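Side-chain contacts in alcohol dehydrogenase (Aeropyrum pernix, PDB 1H2B), which probably oxidises alcohols with NAD+ as hydride acceptor, as a zinc-dependent member of the alcohol dehydrogenase family: residues Ala18-Glu23 and Glu31-Pro36; Gly135-Phe140 and His334-Ile339; Ala258-Phe261 and Ala266-Asp269; Arg240-Gln245 and Val268-Tyr273. All blocks are in the same frame, centred on the assembly; numbering follows the deposited sequence.

Interaction 1 (Ala18-Glu23 and Glu31-Pro36); sequences AARLHE and EDVDYP
Glu31 meets Ala18, His22 and, through water, Arg20, at the point where strand 29-32 runs antiparallel to strand 17-21 in a beta hairpin. Its backbone forms a hydrogen-bonded pair with Ala18: Ala18 N donates to Glu31 O at 2.8 Å, and Glu31 N returns a bond to Ala18 O at 3.0 Å. Both side chains lie on the same face of the sheet. From there the Glu31 chain takes the crowded position between its backbone N and carbonyl carbon (chi1 60°), then runs extended along the hairpin until OE2 stands at the edge of the His22 ring. His22 NE2 points straight at it, with an N-H...O angle of 179°, and the carboxylate is turned almost perpendicular to the imidazole. The NE2 to OE2 separation is modelled very short, so its exact length is doubtful. OE2 also takes a bond from a water at 2.7 Å, whose oxygen accepts from Arg20 NH1, again at 2.7 Å. Further along, Val33 turns CG1 over one face of the Arg20 guanidinium, 3.7 Å from its CZ, and sets CG2 against Ala18 CB, also at 3.7 Å. Alanine leaves room there, and a branched valine can serve both neighbours at once. Arg20 NE binds Thr76 and NH2 makes a salt bridge to Asp134, while NH1 gives its bond to the water. The two strands are thus joined by backbone bonds, the His22-carboxylate bond and a water link, with the opposite charge of Arg20 probably favouring an ionised Glu31.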
# COMPACT_ATOMS: atom_id res chain seq x y z
N ALA B 18 43.75 14.27 5.97
CA ALA B 18 42.28 14.42 6.00
C ALA B 18 41.83 15.87 5.73
O ALA B 18 42.55 16.80 6.04
CB ALA B 18 41.76 13.97 7.36
N ALA B 19 40.62 16.05 5.20
CA ALA B 19 40.05 17.40 5.02
C ALA B 19 39.06 17.65 6.14
O ALA B 19 38.02 16.96 6.25
CB ALA B 19 39.38 17.51 3.65
N ARG B 20 39.37 18.62 7.01
CA ARG B 20 38.61 18.79 8.25
C ARG B 20 38.02 20.15 8.44
O ARG B 20 38.64 21.16 8.08
CB ARG B 20 39.45 18.44 9.47
CG ARG B 20 40.28 17.19 9.25
CD ARG B 20 40.89 16.71 10.53
NE ARG B 20 39.99 15.84 11.28
CZ ARG B 20 40.09 15.62 12.58
NH1 ARG B 20 41.04 16.22 13.32
NH2 ARG B 20 39.24 14.80 13.15
N LEU B 21 36.81 20.16 8.98
CA LEU B 21 36.10 21.37 9.33
C LEU B 21 36.53 21.78 10.73
O LEU B 21 36.23 21.08 11.69
CB LEU B 21 34.58 21.12 9.30
CG LEU B 21 33.63 22.31 9.39
CD1 LEU B 21 32.25 21.84 8.98
CD2 LEU B 21 33.56 22.93 10.78
N HIS B 22 37.22 22.92 10.84
CA HIS B 22 37.56 23.53 12.13
C HIS B 22 36.69 24.72 12.46
O HIS B 22 36.34 24.94 13.61
CB HIS B 22 39.01 24.03 12.15
CG HIS B 22 40.03 22.94 12.23
ND1 HIS B 22 40.74 22.67 13.38
CD2 HIS B 22 40.47 22.06 11.30
CE1 HIS B 22 41.58 21.68 13.15
NE2 HIS B 22 41.43 21.29 11.89
N GLU B 23 36.34 25.49 11.43
CA GLU B 23 35.51 26.67 11.60
C GLU B 23 34.55 26.78 10.43
O GLU B 23 34.95 26.58 9.28
CB GLU B 23 36.38 27.95 11.63
CG GLU B 23 37.69 27.85 12.38
CD GLU B 23 38.68 28.93 11.98
OE1 GLU B 23 39.77 28.60 11.45
OE2 GLU B 23 38.37 30.12 12.22
N GLU B 31 45.04 18.33 6.49
CA GLU B 31 46.05 18.16 7.54
C GLU B 31 46.20 16.70 7.93
O GLU B 31 45.39 15.87 7.53
CB GLU B 31 45.67 18.95 8.77
CG GLU B 31 44.34 18.59 9.40
CD GLU B 31 43.75 19.71 10.20
OE1 GLU B 31 44.34 20.81 10.21
OE2 GLU B 31 42.70 19.50 10.84
N ASP B 32 47.23 16.39 8.70
CA ASP B 32 47.35 15.04 9.25
C ASP B 32 46.43 14.80 10.45
O ASP B 32 46.16 15.69 11.25
CB ASP B 32 48.80 14.72 9.62
CG ASP B 32 49.75 14.95 8.47
OD1 ASP B 32 49.69 14.19 7.48
OD2 ASP B 32 50.60 15.88 8.48
N VAL B 33 45.95 13.56 10.57
CA VAL B 33 45.13 13.15 11.70
C VAL B 33 45.62 11.74 12.03
O VAL B 33 46.29 11.13 11.23
CB VAL B 33 43.65 13.18 11.34
CG1 VAL B 33 43.26 14.56 10.89
CG2 VAL B 33 43.41 12.31 10.22
N ASP B 34 45.34 11.24 13.24
CA ASP B 34 45.76 9.87 13.53
C ASP B 34 44.85 8.86 12.81
O ASP B 34 43.69 9.15 12.48
CB ASP B 34 45.71 9.62 15.05
CG ASP B 34 46.76 10.41 15.81
OD1 ASP B 34 47.61 11.03 15.18
OD2 ASP B 34 46.74 10.48 17.05
N TYR B 35 45.41 7.68 12.58
CA TYR B 35 44.68 6.55 11.99
C TYR B 35 43.45 6.25 12.85
O TYR B 35 43.48 6.40 14.09
CB TYR B 35 45.63 5.36 11.93
CG TYR B 35 45.08 4.08 11.38
CD1 TYR B 35 45.00 3.91 10.01
CD2 TYR B 35 44.69 3.05 12.22
CE1 TYR B 35 44.52 2.72 9.48
CE2 TYR B 35 44.21 1.86 11.71
CZ TYR B 35 44.15 1.71 10.32
OH TYR B 35 43.68 0.55 9.73
N PRO B 36 42.32 5.89 12.24
CA PRO B 36 41.10 5.66 13.03
C PRO B 36 41.19 4.53 14.06
O PRO B 36 41.95 3.58 13.85
CB PRO B 36 40.01 5.29 11.95
CG PRO B 36 40.60 5.76 10.65
CD PRO B 36 42.13 5.66 10.79
O HOH W 1 42.95 18.17 13.17

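Interaction 2 (Gly135-Phe140 and His334-Ile339); sequences GGFAEF and HKLDEI
Phe137, Leu336 and Ile339 carry most of this apolar contact, which joins the loop before strand 140-143 to the turn leading into helix 339-347, in the C-terminal part of the chain. Ile339 lays its CD1 over one face of the Phe137 ring, 22° off the normal through the ring centre, a CH-pi approach in which the side chains cross at about a right angle; the modelled spacing is tighter than carbons allow, so its exact value is doubtful. Leu336 works nearer the backbone: its CD1 packs 3.7 Å from Phe137 CB, while CD2 lies 4.0 Å from Ala138 N. Having CG anti to the backbone N (chi1 176°) carries this isobutyl fork across to the loop. Large apolar side chains suit these places: the ring face receives the Ile339 methyl, while Phe137 CB takes that of Leu336. A serine in place of Phe137 would probably strip the Ile339 methyl of its aromatic cover and leave a gap where the ring packs. Glu338, at the helix N-cap, ties the turn together: OE2 accepts from Lys335 N at 2.8 Å and OE1 from His334 ND1 at 2.9 Å. The Phe137 side chain, about 6 Å from that of the zinc ligand His79, also touches Ala19 of strand 17-21, Ala51 of strand 44-52 and Leu357 of strand 354-358; Ile339 shares Ala19 and Leu357.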
# COMPACT_ATOMS: atom_id res chain seq x y z
N GLY B 135 34.59 11.51 8.68
CA GLY B 135 34.21 10.90 7.41
C GLY B 135 35.31 10.49 6.45
O GLY B 135 36.48 10.17 6.82
N GLY B 136 34.95 10.46 5.16
CA GLY B 136 35.75 9.81 4.13
C GLY B 136 36.73 10.67 3.33
O GLY B 136 37.41 10.17 2.43
N PHE B 137 36.78 11.97 3.63
CA PHE B 137 37.78 12.82 2.95
C PHE B 137 39.13 12.63 3.66
O PHE B 137 39.65 13.54 4.31
CB PHE B 137 37.38 14.31 2.99
CG PHE B 137 36.13 14.65 2.20
CD1 PHE B 137 35.33 15.70 2.63
CD2 PHE B 137 35.82 13.99 1.01
CE1 PHE B 137 34.17 16.07 1.90
CE2 PHE B 137 34.69 14.32 0.27
CZ PHE B 137 33.86 15.36 0.72
N ALA B 138 39.65 11.41 3.56
CA ALA B 138 40.83 10.98 4.32
C ALA B 138 41.33 9.68 3.72
O ALA B 138 40.64 9.04 2.91
CB ALA B 138 40.48 10.74 5.80
N GLU B 139 42.52 9.27 4.11
CA GLU B 139 43.05 8.02 3.58
C GLU B 139 42.27 6.81 4.12
O GLU B 139 42.06 5.81 3.39
CB GLU B 139 44.55 7.91 3.94
CG GLU B 139 45.26 6.74 3.28
CD GLU B 139 46.75 6.60 3.62
OE1 GLU B 139 47.28 7.39 4.45
OE2 GLU B 139 47.40 5.69 3.04
N PHE B 140 41.86 6.89 5.38
CA PHE B 140 41.15 5.78 6.04
C PHE B 140 39.97 6.31 6.80
O PHE B 140 39.96 7.47 7.26
CB PHE B 140 42.05 5.04 7.06
CG PHE B 140 43.27 4.38 6.44
CD1 PHE B 140 44.51 5.04 6.45
CD2 PHE B 140 43.17 3.16 5.84
CE1 PHE B 140 45.62 4.45 5.87
CE2 PHE B 140 44.28 2.54 5.25
CZ PHE B 140 45.51 3.20 5.28
N HIS B 334 38.56 14.33 -9.00
CA HIS B 334 39.59 15.23 -8.53
C HIS B 334 40.37 14.61 -7.38
O HIS B 334 39.96 13.60 -6.79
CB HIS B 334 38.98 16.55 -8.12
CG HIS B 334 38.35 17.27 -9.27
ND1 HIS B 334 39.10 18.02 -10.16
CD2 HIS B 334 37.08 17.29 -9.72
CE1 HIS B 334 38.30 18.49 -11.10
NE2 HIS B 334 37.07 18.07 -10.85
N LYS B 335 41.54 15.18 -7.08
CA LYS B 335 42.29 14.69 -5.93
C LYS B 335 41.73 15.24 -4.63
O LYS B 335 41.15 16.33 -4.59
CB LYS B 335 43.78 15.09 -6.04
CG LYS B 335 44.51 14.48 -7.25
CD LYS B 335 44.53 12.96 -7.24
CE LYS B 335 45.94 12.38 -7.03
NZ LYS B 335 45.97 10.88 -7.15
N LEU B 336 41.92 14.48 -3.54
CA LEU B 336 41.50 14.94 -2.21
C LEU B 336 41.92 16.38 -1.94
O LEU B 336 41.14 17.18 -1.41
CB LEU B 336 42.00 13.98 -1.10
CG LEU B 336 41.71 14.41 0.35
CD1 LEU B 336 40.20 14.52 0.62
CD2 LEU B 336 42.34 13.46 1.37
N ASP B 337 43.15 16.74 -2.30
CA ASP B 337 43.58 18.07 -1.88
C ASP B 337 43.00 19.20 -2.73
O ASP B 337 43.23 20.38 -2.43
CB ASP B 337 45.11 18.16 -1.73
CG ASP B 337 45.84 17.86 -3.00
OD1 ASP B 337 45.30 18.12 -4.10
OD2 ASP B 337 47.00 17.37 -2.99
N GLU B 338 42.20 18.85 -3.75
CA GLU B 338 41.41 19.84 -4.49
C GLU B 338 40.06 20.13 -3.85
O GLU B 338 39.25 20.86 -4.42
CB GLU B 338 41.18 19.41 -5.95
CG GLU B 338 42.43 19.20 -6.80
CD GLU B 338 42.07 18.63 -8.14
OE1 GLU B 338 41.38 19.32 -8.94
OE2 GLU B 338 42.45 17.47 -8.41
N ILE B 339 39.78 19.57 -2.68
CA ILE B 339 38.46 19.73 -2.07
C ILE B 339 37.87 21.13 -2.05
O ILE B 339 36.71 21.32 -2.41
CB ILE B 339 38.39 19.05 -0.69
CG1 ILE B 339 36.95 19.04 -0.18
CG2 ILE B 339 39.34 19.72 0.31
CD1 ILE B 339 36.71 17.90 0.80

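Interaction 3 (Ala258-Phe261 and Ala266-Asp269); sequences AMDF and ATVD. With NAJ (nicotinamide-adenine-dinucleotide (acidic form)), chain I.
Asp260 and Thr267 meet beside the NAD pocket, where strand 255-260 of the nucleotide-binding domain ends and the chain turns into helix 265-270. OG1 of Thr267 comes within 2.8 Å of Asp260 OD2, a probable hydrogen bond, while Val268 CG2 packs 3.6 Å from the same oxygen. The two side chains approach obliquely. Asp260 reaches the helix because its CG lies opposite the backbone N (chi1 -176°), and its other oxygen, OD1, accepts hydrogen bonds from Val262 N and Gly263 N; both oxygens of this buried carboxylate therefore have a partner. A short acid suits the spot, since its two oxygens can take the turn amides and the threonine hydroxyl. With a leucine in its place, the amides of Val262 and Gly263 would probably lose their acceptor and the Thr267 hydroxyl its partner, setting the turn free to shift. The methyl of Thr267, CG2, points the other way, to the cofactor, 3.5 Å from C6A of the adenine. Threonine thus serves both sides, its hydroxyl bound to the protein and its methyl touching the base. At the strand end, the carbonyl oxygen of Phe261 lies 3.1 Å from C5D of the cofactor. A loop after a parallel strand that both borders the dinucleotide and starts the next helix is characteristic of the Rossmann fold.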
# COMPACT_ATOMS: atom_id res chain seq x y z
N ALA B 258 6.12 16.06 -8.18
CA ALA B 258 7.30 16.92 -8.38
C ALA B 258 8.33 16.52 -7.35
O ALA B 258 7.97 16.12 -6.25
CB ALA B 258 6.94 18.39 -8.19
N MET B 259 9.62 16.61 -7.71
CA MET B 259 10.70 16.16 -6.83
C MET B 259 11.69 17.29 -6.75
O MET B 259 12.26 17.66 -7.76
CB MET B 259 11.36 14.89 -7.42
CG MET B 259 10.32 13.75 -7.66
SD MET B 259 11.15 12.28 -8.17
CE MET B 259 11.80 11.69 -6.61
N ASP B 260 11.88 17.87 -5.55
CA ASP B 260 12.81 18.99 -5.43
C ASP B 260 14.17 18.46 -4.98
O ASP B 260 14.31 18.07 -3.81
CB ASP B 260 12.27 19.98 -4.40
CG ASP B 260 13.13 21.20 -4.29
OD1 ASP B 260 14.27 21.18 -4.81
OD2 ASP B 260 12.72 22.24 -3.72
N PHE B 261 15.10 18.36 -5.95
CA PHE B 261 16.49 17.97 -5.68
C PHE B 261 17.42 19.18 -5.64
O PHE B 261 18.60 19.06 -5.98
CB PHE B 261 16.96 16.95 -6.75
CG PHE B 261 16.34 15.61 -6.60
CD1 PHE B 261 15.30 15.18 -7.43
CD2 PHE B 261 16.87 14.73 -5.67
CE1 PHE B 261 14.78 13.86 -7.30
CE2 PHE B 261 16.32 13.42 -5.50
CZ PHE B 261 15.29 12.98 -6.37
N ALA B 266 14.26 29.47 -3.82
CA ALA B 266 13.66 29.60 -5.15
C ALA B 266 12.86 28.35 -5.49
O ALA B 266 11.69 28.43 -5.89
CB ALA B 266 14.72 29.86 -6.18
N THR B 267 13.47 27.18 -5.30
CA THR B 267 12.72 26.00 -5.74
C THR B 267 11.60 25.62 -4.80
O THR B 267 10.56 25.12 -5.20
CB THR B 267 13.62 24.75 -5.93
OG1 THR B 267 14.27 24.39 -4.71
CG2 THR B 267 14.67 25.07 -6.94
N VAL B 268 11.82 25.83 -3.52
CA VAL B 268 10.78 25.48 -2.53
C VAL B 268 9.56 26.37 -2.74
O VAL B 268 8.44 25.96 -2.47
CB VAL B 268 11.41 25.59 -1.11
CG1 VAL B 268 10.37 25.50 0.01
CG2 VAL B 268 12.44 24.49 -0.93
N ASP B 269 9.80 27.54 -3.30
CA ASP B 269 8.69 28.43 -3.58
C ASP B 269 7.89 28.03 -4.77
O ASP B 269 6.68 28.11 -4.72
CB ASP B 269 9.10 29.84 -3.64
CG ASP B 269 9.26 30.41 -2.22
OD1 ASP B 269 8.52 30.04 -1.22
OD2 ASP B 269 10.13 31.20 -2.08
PA NAJ I . 23.95 19.96 -6.63
O1A NAJ I . 24.58 21.28 -6.29
O2A NAJ I . 24.78 18.88 -7.35
O5B NAJ I . 22.69 20.12 -7.60
C5B NAJ I . 21.76 21.20 -7.46
C4B NAJ I . 21.19 21.37 -8.86
O4B NAJ I . 20.09 22.30 -8.75
C3B NAJ I . 22.20 21.90 -9.88
O3B NAJ I . 22.19 21.13 -11.09
C2B NAJ I . 21.65 23.31 -10.05
O2B NAJ I . 22.00 23.92 -11.31
C1B NAJ I . 20.13 23.15 -9.89
N9A NAJ I . 19.41 24.37 -9.56
C8A NAJ I . 19.80 25.49 -8.81
N7A NAJ I . 18.77 26.37 -8.74
C5A NAJ I . 17.73 25.84 -9.45
C6A NAJ I . 16.46 26.28 -9.73
N6A NAJ I . 15.99 27.47 -9.33
N1A NAJ I . 15.62 25.45 -10.43
C2A NAJ I . 16.04 24.23 -10.92
N3A NAJ I . 17.30 23.82 -10.67
C4A NAJ I . 18.13 24.62 -9.95
O3 NAJ I . 23.36 19.40 -5.26
PN NAJ I . 23.21 17.87 -4.76
O1N NAJ I . 24.43 17.43 -4.10
O2N NAJ I . 22.63 17.05 -5.85
O5D NAJ I . 22.16 18.09 -3.57
C5D NAJ I . 20.84 18.51 -3.91
C4D NAJ I . 20.10 18.93 -2.65
O4D NAJ I . 19.79 17.74 -1.90
C3D NAJ I . 20.94 19.79 -1.70
O3D NAJ I . 20.04 20.62 -0.95
C2D NAJ I . 21.57 18.76 -0.76
O2D NAJ I . 22.00 19.25 0.47
C1D NAJ I . 20.35 17.83 -0.61
N1N NAJ I . 20.56 16.48 -0.08
C2N NAJ I . 19.50 15.91 0.55
C3N NAJ I . 19.59 14.61 1.02
C7N NAJ I . 18.44 14.02 1.76
O7N NAJ I . 18.66 12.78 2.25
N7N NAJ I . 17.23 14.57 1.90
C4N NAJ I . 20.78 13.82 0.84
C5N NAJ I . 21.78 14.42 0.02
C6N NAJ I . 21.68 15.73 -0.39

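Interaction 4 (Arg240-Gln245 and Val268-Tyr273); sequences RDPVKQ and VDYTPY. With NAJ (nicotinamide-adenine-dinucleotide (acidic form)), chain I.
Pro242 and Val243 pack against Tyr270 and Tyr273 in an apolar contact near the surface of the nucleotide-binding domain, where the first turn of helix 242-249 meets the region at the end of helix 265-270. Pro242 packs on a face of Tyr270. The proline CG sits squarely over the centre of the phenol ring, 3.6 Å from the centroid and 3° off its normal, a CH-pi contact in which the pyrrolidine and the ring cross at about a right angle. Proline suits the first turn of a helix, where a missing N-H costs no helix bond, since the first-turn amides have no carbonyl partner within the helix, and its rigid ring offers C-H groups to the aromatic face. In this Rossmann fold, Tyr270 is also a cofactor residue: its OH makes a hydrogen bond of 2.8 Å with N1A of the adenine, which lies at the edge of the phenol ring, in its plane. With chi1 75° the ring stands between its own backbone N and carbonyl carbon, a torsion that lets it present its hydroxyl to the base while Pro242 covers a face. Next along, Val243 packs on the backbone and CB atoms of both tyrosines. Its CG2 is 3.7 Å from Tyr270 O and 3.9 Å from Tyr273 CB, and its CG1 lies 3.8 Å from Tyr273 O, a fit that suits a compact branched side chain. Asp241 caps the helix that carries both apolar residues, its OD1 accepting from Lys244 N at 3.2 Å. Beyond its CB, the Tyr273 ring leads away from Val243 to meet Phe292 edge-to-face.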
# COMPACT_ATOMS: atom_id res chain seq x y z
N ARG B 240 13.21 30.74 -16.39
CA ARG B 240 12.24 31.30 -17.31
C ARG B 240 10.81 30.81 -17.00
O ARG B 240 10.19 30.14 -17.83
CB ARG B 240 12.62 30.97 -18.76
CG ARG B 240 13.96 31.58 -19.28
CD ARG B 240 14.28 31.21 -20.73
NE ARG B 240 13.04 31.10 -21.52
CZ ARG B 240 12.20 30.06 -21.50
NH1 ARG B 240 12.44 28.99 -20.74
NH2 ARG B 240 11.10 30.07 -22.26
N ASP B 241 10.26 31.25 -15.87
CA ASP B 241 8.84 30.94 -15.53
C ASP B 241 8.55 29.44 -15.56
O ASP B 241 7.82 28.92 -16.40
CB ASP B 241 7.84 31.66 -16.45
CG ASP B 241 6.48 31.87 -15.76
OD1 ASP B 241 6.10 31.09 -14.82
OD2 ASP B 241 5.71 32.80 -16.09
N PRO B 242 9.17 28.71 -14.65
CA PRO B 242 9.06 27.24 -14.69
C PRO B 242 7.60 26.76 -14.53
O PRO B 242 7.20 25.78 -15.16
CB PRO B 242 9.94 26.79 -13.52
CG PRO B 242 10.04 28.01 -12.60
CD PRO B 242 10.04 29.20 -13.56
N VAL B 243 6.83 27.41 -13.66
CA VAL B 243 5.45 26.96 -13.46
C VAL B 243 4.65 27.10 -14.76
O VAL B 243 3.95 26.18 -15.17
CB VAL B 243 4.74 27.73 -12.30
CG1 VAL B 243 3.27 27.33 -12.21
CG2 VAL B 243 5.43 27.40 -10.97
N LYS B 244 4.74 28.25 -15.43
CA LYS B 244 4.01 28.40 -16.68
C LYS B 244 4.43 27.37 -17.75
O LYS B 244 3.55 26.77 -18.43
CB LYS B 244 4.22 29.83 -17.21
CG LYS B 244 3.53 30.14 -18.51
CD LYS B 244 3.46 31.67 -18.72
CE LYS B 244 3.50 32.06 -20.20
NZ LYS B 244 2.41 33.02 -20.59
N GLN B 245 5.74 27.15 -17.90
CA GLN B 245 6.25 26.15 -18.86
C GLN B 245 5.72 24.75 -18.53
O GLN B 245 5.27 24.00 -19.41
CB GLN B 245 7.79 26.15 -18.92
CG GLN B 245 8.38 27.40 -19.54
CD GLN B 245 9.87 27.24 -19.71
OE1 GLN B 245 10.29 26.49 -20.55
NE2 GLN B 245 10.62 27.85 -18.82
N VAL B 268 11.82 25.83 -3.52
CA VAL B 268 10.78 25.48 -2.53
C VAL B 268 9.56 26.37 -2.74
O VAL B 268 8.44 25.96 -2.47
CB VAL B 268 11.41 25.59 -1.11
CG1 VAL B 268 10.37 25.50 0.01
CG2 VAL B 268 12.44 24.49 -0.93
N ASP B 269 9.80 27.54 -3.30
CA ASP B 269 8.69 28.43 -3.58
C ASP B 269 7.89 28.03 -4.77
O ASP B 269 6.68 28.11 -4.72
CB ASP B 269 9.10 29.84 -3.64
CG ASP B 269 9.26 30.41 -2.22
OD1 ASP B 269 8.52 30.04 -1.22
OD2 ASP B 269 10.13 31.20 -2.08
N TYR B 270 8.54 27.58 -5.85
CA TYR B 270 7.75 27.27 -7.04
C TYR B 270 7.28 25.81 -7.16
O TYR B 270 6.24 25.54 -7.82
CB TYR B 270 8.43 27.74 -8.36
CG TYR B 270 9.63 26.95 -8.91
CD1 TYR B 270 9.45 25.69 -9.52
CD2 TYR B 270 10.91 27.52 -8.91
CE1 TYR B 270 10.52 25.02 -10.05
CE2 TYR B 270 12.01 26.85 -9.44
CZ TYR B 270 11.79 25.61 -10.01
OH TYR B 270 12.85 24.93 -10.57
N THR B 271 8.03 24.88 -6.55
CA THR B 271 7.68 23.48 -6.81
C THR B 271 6.27 23.06 -6.35
O THR B 271 5.64 22.31 -7.04
CB THR B 271 8.74 22.49 -6.31
OG1 THR B 271 9.07 22.76 -4.94
CG2 THR B 271 10.05 22.69 -7.13
N PRO B 272 5.72 23.57 -5.24
CA PRO B 272 4.35 23.18 -4.88
C PRO B 272 3.36 23.61 -5.95
O PRO B 272 2.34 22.94 -6.10
CB PRO B 272 4.08 23.93 -3.56
CG PRO B 272 5.48 24.20 -3.01
CD PRO B 272 6.36 24.45 -4.24
N TYR B 273 3.65 24.69 -6.70
CA TYR B 273 2.73 25.21 -7.69
C TYR B 273 2.80 24.40 -8.98
O TYR B 273 1.98 24.65 -9.89
CB TYR B 273 3.04 26.70 -7.95
CG TYR B 273 2.62 27.55 -6.79
CD1 TYR B 273 3.51 27.85 -5.79
CD2 TYR B 273 1.31 27.96 -6.66
CE1 TYR B 273 3.12 28.64 -4.67
CE2 TYR B 273 0.89 28.73 -5.53
CZ TYR B 273 1.82 29.04 -4.56
OH TYR B 273 1.41 29.78 -3.48
PA NAJ I . 23.95 19.96 -6.63
O1A NAJ I . 24.58 21.28 -6.29
O2A NAJ I . 24.78 18.88 -7.35
O5B NAJ I . 22.69 20.12 -7.60
C5B NAJ I . 21.76 21.20 -7.46
C4B NAJ I . 21.19 21.37 -8.86
O4B NAJ I . 20.09 22.30 -8.75
C3B NAJ I . 22.20 21.90 -9.88
O3B NAJ I . 22.19 21.13 -11.09
C2B NAJ I . 21.65 23.31 -10.05
O2B NAJ I . 22.00 23.92 -11.31
C1B NAJ I . 20.13 23.15 -9.89
N9A NAJ I . 19.41 24.37 -9.56
C8A NAJ I . 19.80 25.49 -8.81
N7A NAJ I . 18.77 26.37 -8.74
C5A NAJ I . 17.73 25.84 -9.45
C6A NAJ I . 16.46 26.28 -9.73
N6A NAJ I . 15.99 27.47 -9.33
N1A NAJ I . 15.62 25.45 -10.43
C2A NAJ I . 16.04 24.23 -10.92
N3A NAJ I . 17.30 23.82 -10.67
C4A NAJ I . 18.13 24.62 -9.95
O3 NAJ I . 23.36 19.40 -5.26
PN NAJ I . 23.21 17.87 -4.76
O1N NAJ I . 24.43 17.43 -4.10
O2N NAJ I . 22.63 17.05 -5.85
O5D NAJ I . 22.16 18.09 -3.57
C5D NAJ I . 20.84 18.51 -3.91
C4D NAJ I . 20.10 18.93 -2.65
O4D NAJ I . 19.79 17.74 -1.90
C3D NAJ I . 20.94 19.79 -1.70
O3D NAJ I . 20.04 20.62 -0.95
C2D NAJ I . 21.57 18.76 -0.76
O2D NAJ I . 22.00 19.25 0.47
C1D NAJ I . 20.35 17.83 -0.61
N1N NAJ I . 20.56 16.48 -0.08
C2N NAJ I . 19.50 15.91 0.55
C3N NAJ I . 19.59 14.61 1.02
C7N NAJ I . 18.44 14.02 1.76
O7N NAJ I . 18.66 12.78 2.25
N7N NAJ I . 17.23 14.57 1.90
C4N NAJ I . 20.78 13.82 0.84
C5N NAJ I . 21.78 14.42 0.02
C6N NAJ I . 21.68 15.73 -0.39

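In the fold
Interaction 1 comes first along the chain, closing a short hairpin between strands 17-21 and 29-32. Interaction 2 then spans nearly two hundred residues, bringing the loop before strand 140-143 to the C-terminal region around helix 339-347; it touches interaction 1, Ala19 N lying 2.8 Å from Phe137 O, and both belong to the zinc-bearing remainder of the chain. Interactions 3 and 4 lie within that long span, in the nucleotide-binding Rossmann domain. Interaction 4 opens earlier, at helix 242-249, and interaction 3 at strand 255-260; the two end together on helix 265-270, sharing Val268 and Asp269. Both touch the dinucleotide, and interaction 3 stays about 17 Å (nearest atoms) from interaction 2.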